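Local coordinates for NAD-dependent epimerase/dehydratase (Veillonella parvula DSM 2008, PDB 3R6D), which probably binds a nicotinamide dinucleotide cofactor through a Rossmann-type domain and belongs to the NAD-dependent epimerase/dehydratase family, its substrate unknown, at residues Gly105-Gly113 with Tyr131-Arg139; Arg153-Pro161 with Phe175-Val185. All coordinates share one frame; numbering follows the deposited sequence.

Contact 1 of 2, residues Gly105-Gly113 with Tyr131-Arg139; sequences GVSMAGLSG and YVQGERQAR
Leu-111 and Met-108 carry the apolar part of this contact, in which the end of strand 105-108 and the loop after it lie against helix 131-139. CD2 of Leu-111 meets CG1 of Val-132 at 3.6 Å, the two side chains crossing at a slant, while its other branch, CD1, rests on the backbone of Arg-136. With CG of selenomethionine Met-108 set between its backbone N and carbonyl carbon (chi1 58°) and the chain extended at the next bond, the selenium lies beside the Tyr-131 ring in a Met-aromatic contact, SE 4.1 Å from CE2. The same selenium touches CB and CG of Glu-135, whose CG in turn sits over one face of the Tyr-131 ring, toward its rim.

The polar contacts gather at two places. On the strand side, OE1 of Glu-135 lies 3.2 Å from the backbone N of Met-108, and water 1 donates to both Val-106 O and Glu-135 OE2, tying the buried carboxylate to the strand backbone. Water 2 links Ser-107 OG to the carbonyl of Glu-135. On the loop side, NH1 of Arg-139 donates to Leu-111 O at 3.0 Å, N-H...O 149°; the oxygen lies in the guanidinium plane, but the donor stands above the carbonyl plane. Two further protons reach Leu-111 O from waters 3 and 4, which Arg-136 and Arg-139 hold in place, so three donors grip this one carbonyl.

Strand and helix run at 137° to one another, their axes 8.7 Å apart at closest approach. Helix 117-125 closes the apolar side, with Phe-124 touching both Met-108 and Val-132, and strand 148-158 lies next to strand 102-108 in the sheet, sending Ile-151 against Ser-107 and Arg-139.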
ATOM      1  N   GLY A 105       0.171   0.602   4.310  1.00  7.84           N
ATOM      2  CA  GLY A 105       0.711   1.515   3.314  1.00  8.19           C
ATOM      3  C   GLY A 105       1.765   0.848   2.452  1.00  7.66           C
ATOM      4  O   GLY A 105       2.481  -0.045   2.918  1.00  8.53           O
ATOM      5  N   VAL A 106       1.887   1.302   1.207  1.00  8.41           N
ATOM      6  CA  VAL A 106       2.843   0.807   0.258  1.00  8.34           C
ATOM      7  C   VAL A 106       4.061   1.702   0.158  1.00  8.13           C
ATOM      8  O   VAL A 106       3.925   2.889  -0.142  1.00  9.20           O
ATOM      9  CB  VAL A 106       2.162   0.663  -1.106  1.00  8.77           C
ATOM     10  CG1 VAL A 106       3.180   0.510  -2.190  1.00 10.98           C
ATOM     11  CG2 VAL A 106       1.199  -0.544  -1.065  1.00 11.42           C
ATOM     12  N   SER A 107       5.239   1.109   0.350  1.00  8.25           N
ATOM     13  CA  SER A 107       6.510   1.795   0.205  1.00  8.69           C
ATOM     14  C   SER A 107       7.418   0.975  -0.680  1.00  8.69           C
ATOM     15  O   SER A 107       6.999  -0.008  -1.292  1.00 11.80           O
ATOM     16  CB  SER A 107       7.075   2.019   1.609  1.00  9.50           C
ATOM     17  OG  SER A 107       8.250   2.778   1.600  1.00 10.85           O
HETATM   18  N   MSE A 108       8.655   1.411  -0.822  1.00  9.99           N
HETATM   19  CA  MSE A 108       9.602   0.737  -1.711  1.00 10.33           C
HETATM   20  C   MSE A 108      10.585  -0.095  -0.891  1.00  9.88           C
HETATM   21  O   MSE A 108      11.080   0.321   0.175  1.00 10.15           O
HETATM   22  CB  MSE A 108      10.344   1.738  -2.607  1.00 11.62           C
HETATM   23  CG  MSE A 108      11.113   2.784  -1.866  1.00 12.69           C
HETATM   24 SE   MSE A 108      12.189   3.913  -3.077  0.75 12.01          SE
HETATM   25  CE  MSE A 108      13.552   2.600  -3.493  1.00 15.10           C
ATOM     26  N   ALA A 109      10.913  -1.261  -1.422  1.00  9.80           N
ATOM     27  CA  ALA A 109      12.049  -2.022  -0.926  1.00  9.55           C
ATOM     28  C   ALA A 109      13.366  -1.307  -1.290  1.00  9.96           C
ATOM     29  O   ALA A 109      13.448  -0.620  -2.316  1.00 11.22           O
ATOM     30  CB  ALA A 109      12.031  -3.411  -1.532  1.00 10.87           C
ATOM     31  N   GLY A 110      14.369  -1.491  -0.442  1.00  9.35           N
ATOM     32  CA  GLY A 110      15.715  -0.998  -0.677  1.00 10.62           C
ATOM     33  C   GLY A 110      16.163   0.114   0.233  1.00 10.88           C
ATOM     34  O   GLY A 110      17.356   0.461   0.207  1.00 11.81           O
ATOM     35  N   LEU A 111      15.250   0.656   1.052  1.00 11.88           N
ATOM     36  CA  LEU A 111      15.555   1.771   1.998  1.00 12.68           C
ATOM     37  C   LEU A 111      15.985   1.324   3.424  1.00 12.85           C
ATOM     38  O   LEU A 111      16.236   2.167   4.300  1.00 14.11           O
ATOM     39  CB  LEU A 111      14.370   2.717   2.100  1.00 12.01           C
ATOM     40  CG  LEU A 111      13.772   3.289   0.836  1.00 11.94           C
ATOM     41  CD1 LEU A 111      12.626   4.212   1.242  1.00 14.34           C
ATOM     42  CD2 LEU A 111      14.869   3.996  -0.001  1.00 15.27           C
ATOM     43  N   SER A 112      16.038   0.022   3.675  1.00 12.49           N
ATOM     44  CA  SER A 112      16.479  -0.537   4.971  1.00 13.37           C
ATOM     45  C   SER A 112      17.712  -1.406   4.758  1.00 14.70           C
ATOM     46  O   SER A 112      17.971  -2.358   5.551  1.00 16.15           O
ATOM     47  CB  SER A 112      15.358  -1.399   5.569  1.00 14.11           C
ATOM     48  OG  SER A 112      14.188  -0.617   5.808  1.00 14.46           O
ATOM     49  N   GLY A 113      18.528  -1.077   3.746  1.00 14.90           N
ATOM     50  CA  GLY A 113      19.743  -1.869   3.453  1.00 15.70           C
ATOM     51  C   GLY A 113      19.487  -3.320   3.099  1.00 15.29           C
ATOM     52  O   GLY A 113      20.371  -4.181   3.269  1.00 17.22           O
ATOM     53  N   TYR A 131      12.594  11.046  -5.506  1.00 19.27           N
ATOM     54  CA  TYR A 131      11.577  10.010  -5.296  1.00 18.00           C
ATOM     55  C   TYR A 131      11.961   9.135  -4.097  1.00 16.78           C
ATOM     56  O   TYR A 131      11.135   8.862  -3.202  1.00 16.05           O
ATOM     57  CB  TYR A 131      11.393   9.144  -6.535  1.00 18.85           C
ATOM     58  CG  TYR A 131      10.326   8.075  -6.343  1.00 18.84           C
ATOM     59  CD1 TYR A 131       8.971   8.374  -6.513  1.00 21.17           C
ATOM     60  CD2 TYR A 131      10.658   6.780  -5.946  1.00 17.95           C
ATOM     61  CE1 TYR A 131       8.002   7.425  -6.322  1.00 21.09           C
ATOM     62  CE2 TYR A 131       9.670   5.816  -5.765  1.00 19.78           C
ATOM     63  CZ  TYR A 131       8.348   6.156  -5.961  1.00 20.14           C
ATOM     64  OH  TYR A 131       7.350   5.219  -5.783  1.00 24.16           O
ATOM     65  N   VAL A 132      13.233   8.730  -4.068  1.00 16.02           N
ATOM     66  CA  VAL A 132      13.778   7.933  -2.967  1.00 15.80           C
ATOM     67  C   VAL A 132      13.643   8.684  -1.654  1.00 16.65           C
ATOM     68  O   VAL A 132      13.243   8.125  -0.644  1.00 15.28           O
ATOM     69  CB  VAL A 132      15.244   7.579  -3.203  1.00 16.57           C
ATOM     70  CG1 VAL A 132      15.828   6.821  -2.018  1.00 17.61           C
ATOM     71  CG2 VAL A 132      15.337   6.768  -4.463  1.00 15.59           C
ATOM     72  N   GLN A 133      14.056   9.946  -1.654  1.00 17.10           N
ATOM     73  CA  GLN A 133      14.057  10.711  -0.421  1.00 18.31           C
ATOM     74  C   GLN A 133      12.658  10.960   0.121  1.00 17.32           C
ATOM     75  O   GLN A 133      12.453  10.912   1.324  1.00 17.44           O
ATOM     76  CB  GLN A 133      14.866  11.991  -0.594  1.00 19.90           C
ATOM     77  CG  GLN A 133      16.298  11.572  -0.906  1.00 25.37           C
ATOM     78  CD  GLN A 133      17.322  12.681  -0.875  1.00 31.04           C
ATOM     79  OE1 GLN A 133      17.010  13.849  -1.104  1.00 32.72           O
ATOM     80  NE2 GLN A 133      18.567  12.309  -0.601  1.00 33.61           N
ATOM     81  N   GLY A 134      11.704  11.230  -0.775  1.00 16.80           N
ATOM     82  CA  GLY A 134      10.312  11.402  -0.373  1.00 16.94           C
ATOM     83  C   GLY A 134       9.766  10.081   0.210  1.00 14.74           C
ATOM     84  O   GLY A 134       9.062  10.094   1.231  1.00 15.92           O
ATOM     85  N   GLU A 135      10.107   8.947  -0.426  1.00 14.14           N
ATOM     86  CA  GLU A 135       9.708   7.646   0.145  1.00 12.81           C
ATOM     87  C   GLU A 135      10.298   7.430   1.540  1.00 12.68           C
ATOM     88  O   GLU A 135       9.611   6.974   2.467  1.00 12.81           O
ATOM     89  CB  GLU A 135      10.095   6.492  -0.788  1.00 12.63           C
ATOM     90  CG  GLU A 135       9.213   6.407  -2.037  1.00 12.82           C
ATOM     91  CD  GLU A 135       8.006   5.503  -1.910  1.00 12.21           C
ATOM     92  OE1 GLU A 135       8.016   4.531  -1.125  1.00 11.78           O
ATOM     93  OE2 GLU A 135       7.039   5.781  -2.654  1.00 13.41           O
ATOM     94  N   ARG A 136      11.577   7.786   1.703  1.00 14.07           N
ATOM     95  CA  ARG A 136      12.187   7.663   3.016  1.00 14.21           C
ATOM     96  C   ARG A 136      11.469   8.528   4.085  1.00 14.23           C
ATOM     97  O   ARG A 136      11.200   8.064   5.200  1.00 13.83           O
ATOM     98  CB  ARG A 136      13.683   8.011   2.938  1.00 15.39           C
ATOM     99  CG  ARG A 136      14.413   7.751   4.194  1.00 16.93           C
ATOM    100  CD  ARG A 136      15.889   8.026   4.026  1.00 18.54           C
ATOM    101  NE  ARG A 136      16.539   7.005   3.217  1.00 19.15           N
ATOM    102  CZ  ARG A 136      17.088   7.199   2.018  1.00 17.98           C
ATOM    103  NH1 ARG A 136      17.083   8.419   1.466  1.00 20.38           N
ATOM    104  NH2 ARG A 136      17.672   6.181   1.391  1.00 20.47           N
ATOM    105  N   GLN A 137      11.179   9.790   3.736  1.00 14.55           N
ATOM    106  CA  GLN A 137      10.539  10.688   4.686  1.00 15.48           C
ATOM    107  C   GLN A 137       9.124  10.212   5.045  1.00 13.39           C
ATOM    108  O   GLN A 137       8.763  10.249   6.212  1.00 15.11           O
ATOM    109  CB  GLN A 137      10.528  12.126   4.157  1.00 16.46           C
ATOM    110  CG  GLN A 137      11.943  12.762   4.208  1.00 19.28           C
ATOM    111  CD  GLN A 137      12.001  14.238   3.831  1.00 21.31           C
ATOM    112  OE1 GLN A 137      11.328  14.659   2.901  1.00 25.03           O
ATOM    113  NE2 GLN A 137      12.846  15.034   4.549  1.00 24.70           N
ATOM    114  N   ALA A 138       8.342   9.754   4.055  1.00 13.99           N
ATOM    115  CA  ALA A 138       6.993   9.209   4.313  1.00 12.71           C
ATOM    116  C   ALA A 138       7.021   7.994   5.231  1.00 11.58           C
ATOM    117  O   ALA A 138       6.244   7.904   6.191  1.00 12.92           O
ATOM    118  CB  ALA A 138       6.315   8.856   3.012  1.00 12.97           C
ATOM    119  N   ARG A 139       7.997   7.111   4.977  1.00 11.95           N
ATOM    120  CA  ARG A 139       8.194   5.960   5.832  1.00 11.80           C
ATOM    121  C   ARG A 139       8.505   6.368   7.266  1.00 12.47           C
ATOM    122  O   ARG A 139       7.888   5.872   8.217  1.00 12.68           O
ATOM    123  CB  ARG A 139       9.319   5.095   5.297  1.00 12.86           C
ATOM    124  CG  ARG A 139       9.685   4.023   6.306  1.00 14.75           C
ATOM    125  CD  ARG A 139      11.058   3.545   6.109  1.00 14.94           C
ATOM    126  NE  ARG A 139      12.051   4.528   6.517  1.00 13.63           N
ATOM    127  CZ  ARG A 139      13.331   4.359   6.265  1.00 13.35           C
ATOM    128  NH1 ARG A 139      13.746   3.276   5.604  1.00 13.41           N
ATOM    129  NH2 ARG A 139      14.200   5.263   6.692  1.00 14.92           N
TER
HETATM  130  O   HOH W   1       4.776   4.362  -2.308  1.00 12.15           O
HETATM  131  O   HOH W   2       7.511   5.336   1.939  1.00 11.53           O
HETATM  132  O   HOH W   3      18.449   3.989   3.012  1.00 20.93           O
HETATM  133  O   HOH W   4      16.703   4.832   5.210  1.00 21.14           O
HETATM  134  O   HOH W   5      12.122   0.950   4.688  1.00 14.78           O

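Contact 2 of 2, residues Arg153-Pro161 with Phe175-Val185; sequences RLTWLYNDP and FNDAQVSREAV
A short parallel beta pairing at the edge of the Rossmann-type sheet runs straight into the start of helix 182-193. Strand 156-158 lies beside 179-181, with Val-180 N donating to Trp-156 O at 3.0 Å and a weak return bond from Tyr-158 N to Val-180 O. Arg-182 N then donates to Tyr-158 O at 2.8 Å, nearly in line with the carbonyl bond, which carries the ladder into the helix.

Before the pairing, Thr-155 turns its hydroxyl toward segment 175-185: with OG1 opposite the backbone N (chi1 -173°), it donates to Asp-177 O at 2.9 Å. Its CB packs on Phe-175, whose ring edge also meets Arg-153 O. Leu-157 and Val-180 lie side by side, and Leu-154 reaches tip to tip toward Val-185, joining strand and helix through aliphatic groups. On the other face, the Tyr-158 ring has Ser-181 CB over one side, while its OH bonds to Glu-210.

Arg-182 stretches out from CG to NE across Leu-157, whose CB sits 3.8 Å above the centre of the guanidinium face. Its NH1 donates to Asn-159 OD1 at 2.9 Å, the oxygen near the guanidinium plane although the donor stands above the amide plane. An alanine here would strip this cover from Leu-157 and is likely to leave Asn-159 OD1 without its guanidinium donor, with the amide then held mainly by the bond from its ND2 to Gln-16.

Ser-181 is the N-cap, its OG accepting from Ala-184 N. Two residues on, in the first turn, Glu-183 bends at chi2 (91°) and its OE1 receives Asp-160 N on the syn side of the carboxylate at 2.9 Å, N-H...O 166°.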
ATOM      1  N   ARG A 153       6.952  -3.186   1.893  1.00  7.34           N
ATOM      2  CA  ARG A 153       8.102  -2.792   1.087  1.00  7.37           C
ATOM      3  C   ARG A 153       8.107  -3.576  -0.216  1.00  7.69           C
ATOM      4  O   ARG A 153       8.419  -4.765  -0.213  1.00  9.12           O
ATOM      5  CB  ARG A 153       9.413  -3.017   1.847  1.00  8.01           C
ATOM      6  CG  ARG A 153       9.589  -2.104   3.051  1.00  8.42           C
ATOM      7  CD  ARG A 153      10.801  -2.473   3.875  1.00  8.61           C
ATOM      8  NE  ARG A 153      10.569  -3.647   4.702  1.00  9.21           N
ATOM      9  CZ  ARG A 153      11.256  -4.791   4.638  1.00  8.90           C
ATOM     10  NH1 ARG A 153      12.137  -5.017   3.648  1.00  9.68           N
ATOM     11  NH2 ARG A 153      11.025  -5.749   5.542  1.00  9.66           N
ATOM     12  N   LEU A 154       7.704  -2.928  -1.312  1.00  7.98           N
ATOM     13  CA  LEU A 154       7.547  -3.646  -2.583  1.00  8.23           C
ATOM     14  C   LEU A 154       8.793  -3.548  -3.402  1.00  8.83           C
ATOM     15  O   LEU A 154       9.372  -2.465  -3.536  1.00  9.18           O
ATOM     16  CB  LEU A 154       6.368  -3.096  -3.382  1.00  9.08           C
ATOM     17  CG  LEU A 154       5.026  -3.013  -2.624  1.00  9.05           C
ATOM     18  CD1 LEU A 154       3.917  -2.642  -3.586  1.00  9.93           C
ATOM     19  CD2 LEU A 154       4.695  -4.347  -1.923  1.00  9.42           C
ATOM     20  N   THR A 155       9.188  -4.684  -4.000  1.00  9.64           N
ATOM     21  CA  THR A 155      10.213  -4.696  -5.031  1.00 10.38           C
ATOM     22  C   THR A 155       9.572  -4.261  -6.379  1.00 10.53           C
ATOM     23  O   THR A 155       8.466  -3.727  -6.370  1.00 11.47           O
ATOM     24  CB  THR A 155      10.943  -6.022  -5.024  1.00 10.15           C
ATOM     25  OG1 THR A 155      12.047  -5.939  -5.944  1.00 10.35           O
ATOM     26  CG2 THR A 155      10.034  -7.212  -5.369  1.00 10.67           C
ATOM     27  N   TRP A 156      10.293  -4.420  -7.489  1.00 10.48           N
ATOM     28  CA  TRP A 156       9.866  -3.799  -8.752  1.00 11.00           C
ATOM     29  C   TRP A 156       8.603  -4.446  -9.306  1.00 11.05           C
ATOM     30  O   TRP A 156       8.535  -5.667  -9.407  1.00 12.83           O
ATOM     31  CB  TRP A 156      11.024  -3.911  -9.757  1.00 11.27           C
ATOM     32  CG  TRP A 156      12.119  -2.906  -9.430  1.00 12.30           C
ATOM     33  CD1 TRP A 156      13.213  -3.091  -8.614  1.00 11.96           C
ATOM     34  CD2 TRP A 156      12.141  -1.544  -9.830  1.00 12.76           C
ATOM     35  NE1 TRP A 156      13.929  -1.921  -8.511  1.00 13.57           N
ATOM     36  CE2 TRP A 156      13.283  -0.950  -9.243  1.00 13.93           C
ATOM     37  CE3 TRP A 156      11.301  -0.762 -10.642  1.00 14.72           C
ATOM     38  CZ2 TRP A 156      13.617   0.400  -9.466  1.00 14.99           C
ATOM     39  CZ3 TRP A 156      11.638   0.575 -10.873  1.00 16.76           C
ATOM     40  CH2 TRP A 156      12.796   1.144 -10.296  1.00 16.05           C
ATOM     41  N   LEU A 157       7.627  -3.624  -9.668  1.00 10.88           N
ATOM     42  CA  LEU A 157       6.288  -4.122  -9.991  1.00 11.86           C
ATOM     43  C   LEU A 157       6.073  -4.391 -11.474  1.00 12.36           C
ATOM     44  O   LEU A 157       6.640  -3.736 -12.337  1.00 14.29           O
ATOM     45  CB  LEU A 157       5.232  -3.119  -9.556  1.00 11.70           C
ATOM     46  CG  LEU A 157       5.163  -2.881  -8.055  1.00 11.55           C
ATOM     47  CD1 LEU A 157       4.278  -1.660  -7.726  1.00 13.24           C
ATOM     48  CD2 LEU A 157       4.602  -4.133  -7.341  1.00 12.43           C
ATOM     49  N   TYR A 158       5.208  -5.355 -11.768  1.00 13.07           N
ATOM     50  CA  TYR A 158       4.741  -5.587 -13.117  1.00 13.75           C
ATOM     51  C   TYR A 158       3.345  -6.221 -12.998  1.00 14.11           C
ATOM     52  O   TYR A 158       2.902  -6.561 -11.896  1.00 14.67           O
ATOM     53  CB  TYR A 158       5.753  -6.446 -13.898  1.00 15.38           C
ATOM     54  CG  TYR A 158       5.856  -7.900 -13.468  1.00 14.24           C
ATOM     55  CD1 TYR A 158       5.322  -8.909 -14.266  1.00 18.18           C
ATOM     56  CD2 TYR A 158       6.473  -8.267 -12.265  1.00 15.21           C
ATOM     57  CE1 TYR A 158       5.414 -10.239 -13.901  1.00 18.83           C
ATOM     58  CE2 TYR A 158       6.570  -9.606 -11.883  1.00 14.06           C
ATOM     59  CZ  TYR A 158       6.055 -10.597 -12.721  1.00 16.57           C
ATOM     60  OH  TYR A 158       6.167 -11.933 -12.366  1.00 18.25           O
ATOM     61  N   ASN A 159       2.672  -6.361 -14.137  1.00 16.38           N
ATOM     62  CA  ASN A 159       1.338  -6.938 -14.178  1.00 18.52           C
ATOM     63  C   ASN A 159       1.338  -8.277 -14.848  1.00 20.17           C
ATOM     64  O   ASN A 159       1.813  -8.406 -15.979  1.00 20.62           O
ATOM     65  CB  ASN A 159       0.370  -6.014 -14.924  1.00 19.08           C
ATOM     66  CG  ASN A 159       0.205  -4.686 -14.231  1.00 18.72           C
ATOM     67  OD1 ASN A 159       0.239  -4.612 -13.002  1.00 17.84           O
ATOM     68  ND2 ASN A 159       0.012  -3.632 -14.998  1.00 20.48           N
ATOM     69  N   ASP A 160       0.742  -9.267 -14.198  1.00 21.76           N
ATOM     70  CA  ASP A 160       0.555 -10.584 -14.807  1.00 25.16           C
ATOM     71  C   ASP A 160      -0.453 -11.366 -13.974  1.00 27.31           C
ATOM     72  O   ASP A 160      -0.119 -11.791 -12.858  1.00 24.70           O
ATOM     73  CB  ASP A 160       1.892 -11.319 -14.874  1.00 25.37           C
ATOM     74  CG  ASP A 160       1.794 -12.619 -15.607  1.00 27.49           C
ATOM     75  OD1 ASP A 160       0.658 -13.089 -15.769  1.00 27.41           O
ATOM     76  OD2 ASP A 160       2.845 -13.157 -15.996  1.00 29.18           O
ATOM     77  N   PRO A 161      -1.684 -11.557 -14.509  1.00 29.92           N
ATOM     78  CA  PRO A 161      -2.734 -12.248 -13.724  1.00 31.39           C
ATOM     79  C   PRO A 161      -2.366 -13.678 -13.327  1.00 32.10           C
ATOM     80  O   PRO A 161      -2.967 -14.220 -12.395  1.00 31.63           O
ATOM     81  CB  PRO A 161      -3.966 -12.234 -14.644  1.00 32.17           C
ATOM     82  CG  PRO A 161      -3.490 -11.781 -15.969  1.00 32.44           C
ATOM     83  CD  PRO A 161      -2.195 -11.035 -15.792  1.00 30.84           C
ATOM     84  N   PHE A 175      16.552  -9.231   1.223  1.00 12.06           N
ATOM     85  CA  PHE A 175      15.447  -9.150   0.256  1.00 11.52           C
ATOM     86  C   PHE A 175      16.081  -9.311  -1.127  1.00 10.42           C
ATOM     87  O   PHE A 175      16.618  -8.358  -1.695  1.00 11.65           O
ATOM     88  CB  PHE A 175      14.762  -7.783   0.396  1.00 11.71           C
ATOM     89  CG  PHE A 175      13.415  -7.655  -0.297  1.00 10.58           C
ATOM     90  CD1 PHE A 175      12.430  -6.885   0.284  1.00 10.91           C
ATOM     91  CD2 PHE A 175      13.166  -8.138  -1.580  1.00 12.68           C
ATOM     92  CE1 PHE A 175      11.216  -6.703  -0.307  1.00 11.72           C
ATOM     93  CE2 PHE A 175      11.910  -7.952  -2.172  1.00 12.67           C
ATOM     94  CZ  PHE A 175      10.928  -7.225  -1.498  1.00 11.76           C
ATOM     95  N   ASN A 176      16.035 -10.533  -1.651  1.00 10.81           N
ATOM     96  CA  ASN A 176      16.736 -10.831  -2.889  1.00 11.74           C
ATOM     97  C   ASN A 176      15.840 -10.868  -4.121  1.00 11.48           C
ATOM     98  O   ASN A 176      16.340 -10.999  -5.253  1.00 13.48           O
ATOM     99  CB  ASN A 176      17.492 -12.148  -2.717  1.00 12.46           C
ATOM    100  CG  ASN A 176      18.588 -12.048  -1.671  1.00 14.33           C
ATOM    101  OD1 ASN A 176      18.755 -12.929  -0.803  1.00 18.00           O
ATOM    102  ND2 ASN A 176      19.329 -10.994  -1.741  1.00 14.39           N
ATOM    103  N   ASP A 177      14.535 -10.732  -3.932  1.00 11.12           N
ATOM    104  CA  ASP A 177      13.602 -10.807  -5.062  1.00 10.98           C
ATOM    105  C   ASP A 177      13.586  -9.495  -5.840  1.00 10.63           C
ATOM    106  O   ASP A 177      13.287  -8.429  -5.259  1.00 10.73           O
ATOM    107  CB  ASP A 177      12.181 -11.124  -4.579  1.00 11.22           C
ATOM    108  CG  ASP A 177      12.066 -12.459  -3.903  1.00 12.25           C
ATOM    109  OD1 ASP A 177      12.920 -13.373  -4.107  1.00 13.13           O
ATOM    110  OD2 ASP A 177      11.078 -12.615  -3.112  1.00 12.53           O
ATOM    111  N   ALA A 178      13.840  -9.575  -7.153  1.00 11.07           N
ATOM    112  CA  ALA A 178      13.973  -8.405  -8.004  1.00 11.15           C
ATOM    113  C   ALA A 178      12.645  -7.909  -8.541  1.00 10.23           C
ATOM    114  O   ALA A 178      12.603  -6.832  -9.159  1.00 10.90           O
ATOM    115  CB  ALA A 178      14.923  -8.687  -9.156  1.00 11.70           C
ATOM    116  N   GLN A 179      11.552  -8.659  -8.313  1.00 10.40           N
ATOM    117  CA  GLN A 179      10.264  -8.265  -8.873  1.00 10.68           C
ATOM    118  C   GLN A 179       9.134  -8.902  -8.110  1.00 10.51           C
ATOM    119  O   GLN A 179       9.337  -9.876  -7.373  1.00 10.91           O
ATOM    120  CB  GLN A 179      10.163  -8.665 -10.348  1.00 11.18           C
ATOM    121  CG  GLN A 179      10.174 -10.188 -10.511  1.00 12.14           C
ATOM    122  CD  GLN A 179      10.372 -10.617 -11.937  1.00 17.04           C
ATOM    123  OE1 GLN A 179      11.055  -9.937 -12.705  1.00 21.53           O
ATOM    124  NE2 GLN A 179       9.756 -11.738 -12.323  1.00 16.70           N
ATOM    125  N   VAL A 180       7.930  -8.364  -8.316  1.00 10.10           N
ATOM    126  CA  VAL A 180       6.710  -8.964  -7.791  1.00 10.89           C
ATOM    127  C   VAL A 180       5.557  -8.386  -8.628  1.00 11.02           C
ATOM    128  O   VAL A 180       5.588  -7.226  -9.041  1.00 11.97           O
ATOM    129  CB  VAL A 180       6.545  -8.687  -6.266  1.00 10.48           C
ATOM    130  CG1 VAL A 180       6.295  -7.214  -6.003  1.00 11.78           C
ATOM    131  CG2 VAL A 180       5.408  -9.526  -5.676  1.00 11.77           C
ATOM    132  N   SER A 181       4.546  -9.204  -8.882  1.00 11.76           N
ATOM    133  CA  SER A 181       3.396  -8.713  -9.641  1.00 12.41           C
ATOM    134  C   SER A 181       2.445  -7.910  -8.756  1.00 11.16           C
ATOM    135  O   SER A 181       2.329  -8.141  -7.541  1.00 11.72           O
ATOM    136  CB  SER A 181       2.636  -9.831 -10.341  1.00 13.48           C
ATOM    137  OG  SER A 181       1.838 -10.524  -9.406  1.00 14.04           O
ATOM    138  N   ARG A 182       1.722  -6.983  -9.374  1.00 12.16           N
ATOM    139  CA  ARG A 182       0.699  -6.248  -8.631  1.00 11.11           C
ATOM    140  C   ARG A 182      -0.388  -7.206  -8.127  1.00 11.51           C
ATOM    141  O   ARG A 182      -0.931  -7.024  -7.034  1.00 11.42           O
ATOM    142  CB  ARG A 182       0.103  -5.100  -9.467  1.00 11.81           C
ATOM    143  CG  ARG A 182       1.127  -3.994  -9.755  1.00 12.47           C
ATOM    144  CD  ARG A 182       0.508  -2.770 -10.353  1.00 13.05           C
ATOM    145  NE  ARG A 182       1.483  -1.708 -10.567  1.00 13.85           N
ATOM    146  CZ  ARG A 182       2.342  -1.672 -11.584  1.00 15.53           C
ATOM    147  NH1 ARG A 182       2.351  -2.643 -12.487  1.00 16.48           N
ATOM    148  NH2 ARG A 182       3.212  -0.657 -11.681  1.00 17.67           N
ATOM    149  N   GLU A 183      -0.690  -8.237  -8.917  1.00 12.36           N
ATOM    150  CA  GLU A 183      -1.678  -9.233  -8.492  1.00 13.30           C
ATOM    151  C   GLU A 183      -1.252 -10.000  -7.239  1.00 12.43           C
ATOM    152  O   GLU A 183      -2.091 -10.236  -6.341  1.00 12.62           O
ATOM    153  CB  GLU A 183      -1.997 -10.169  -9.664  1.00 15.78           C
ATOM    154  CG  GLU A 183      -2.738  -9.522 -10.838  1.00 16.48           C
ATOM    155  CD  GLU A 183      -1.834  -8.948 -11.925  1.00 18.48           C
ATOM    156  OE1 GLU A 183      -0.610  -8.728 -11.694  1.00 16.46           O
ATOM    157  OE2 GLU A 183      -2.363  -8.701 -13.039  1.00 21.67           O
ATOM    158  N   ALA A 184       0.044 -10.342  -7.153  1.00 12.39           N
ATOM    159  CA  ALA A 184       0.572 -10.997  -5.943  1.00 11.97           C
ATOM    160  C   ALA A 184       0.515 -10.074  -4.737  1.00 11.04           C
ATOM    161  O   ALA A 184       0.158 -10.504  -3.639  1.00 10.83           O
ATOM    162  CB  ALA A 184       1.991 -11.499  -6.191  1.00 12.95           C
ATOM    163  N   VAL A 185       0.849  -8.795  -4.936  1.00 10.13           N
ATOM    164  CA  VAL A 185       0.783  -7.848  -3.831  1.00  9.80           C
ATOM    165  C   VAL A 185      -0.668  -7.733  -3.310  1.00  9.36           C
ATOM    166  O   VAL A 185      -0.917  -7.697  -2.090  1.00  9.34           O
ATOM    167  CB  VAL A 185       1.348  -6.474  -4.217  1.00  9.49           C
ATOM    168  CG1 VAL A 185       1.154  -5.461  -3.051  1.00 10.14           C
ATOM    169  CG2 VAL A 185       2.822  -6.568  -4.580  1.00  9.69           C
TER

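How the contacts relate
Contact 1 and contact 2 have centres 16 Å apart and follow in series along the chain, with helix 129-144 leading directly into strand 148-158. They meet where strands 102-108 and 148-158 run as parallel neighbours in the same sheet: Leu-154 N lies 3.0 Å from Ser-107 O, and Ala-109 N lies 2.9 Å from Leu-154 O, both probable hydrogen bonds. Side chains add to the seam, Val-106 packing on Leu-154 and Ala-109 on the Phe-175 ring. Contact 1 thus fastens a helix to the sheet, and contact 2 extends that sheet by a strand and starts the next helix, all within the NAD(P)H-binding region.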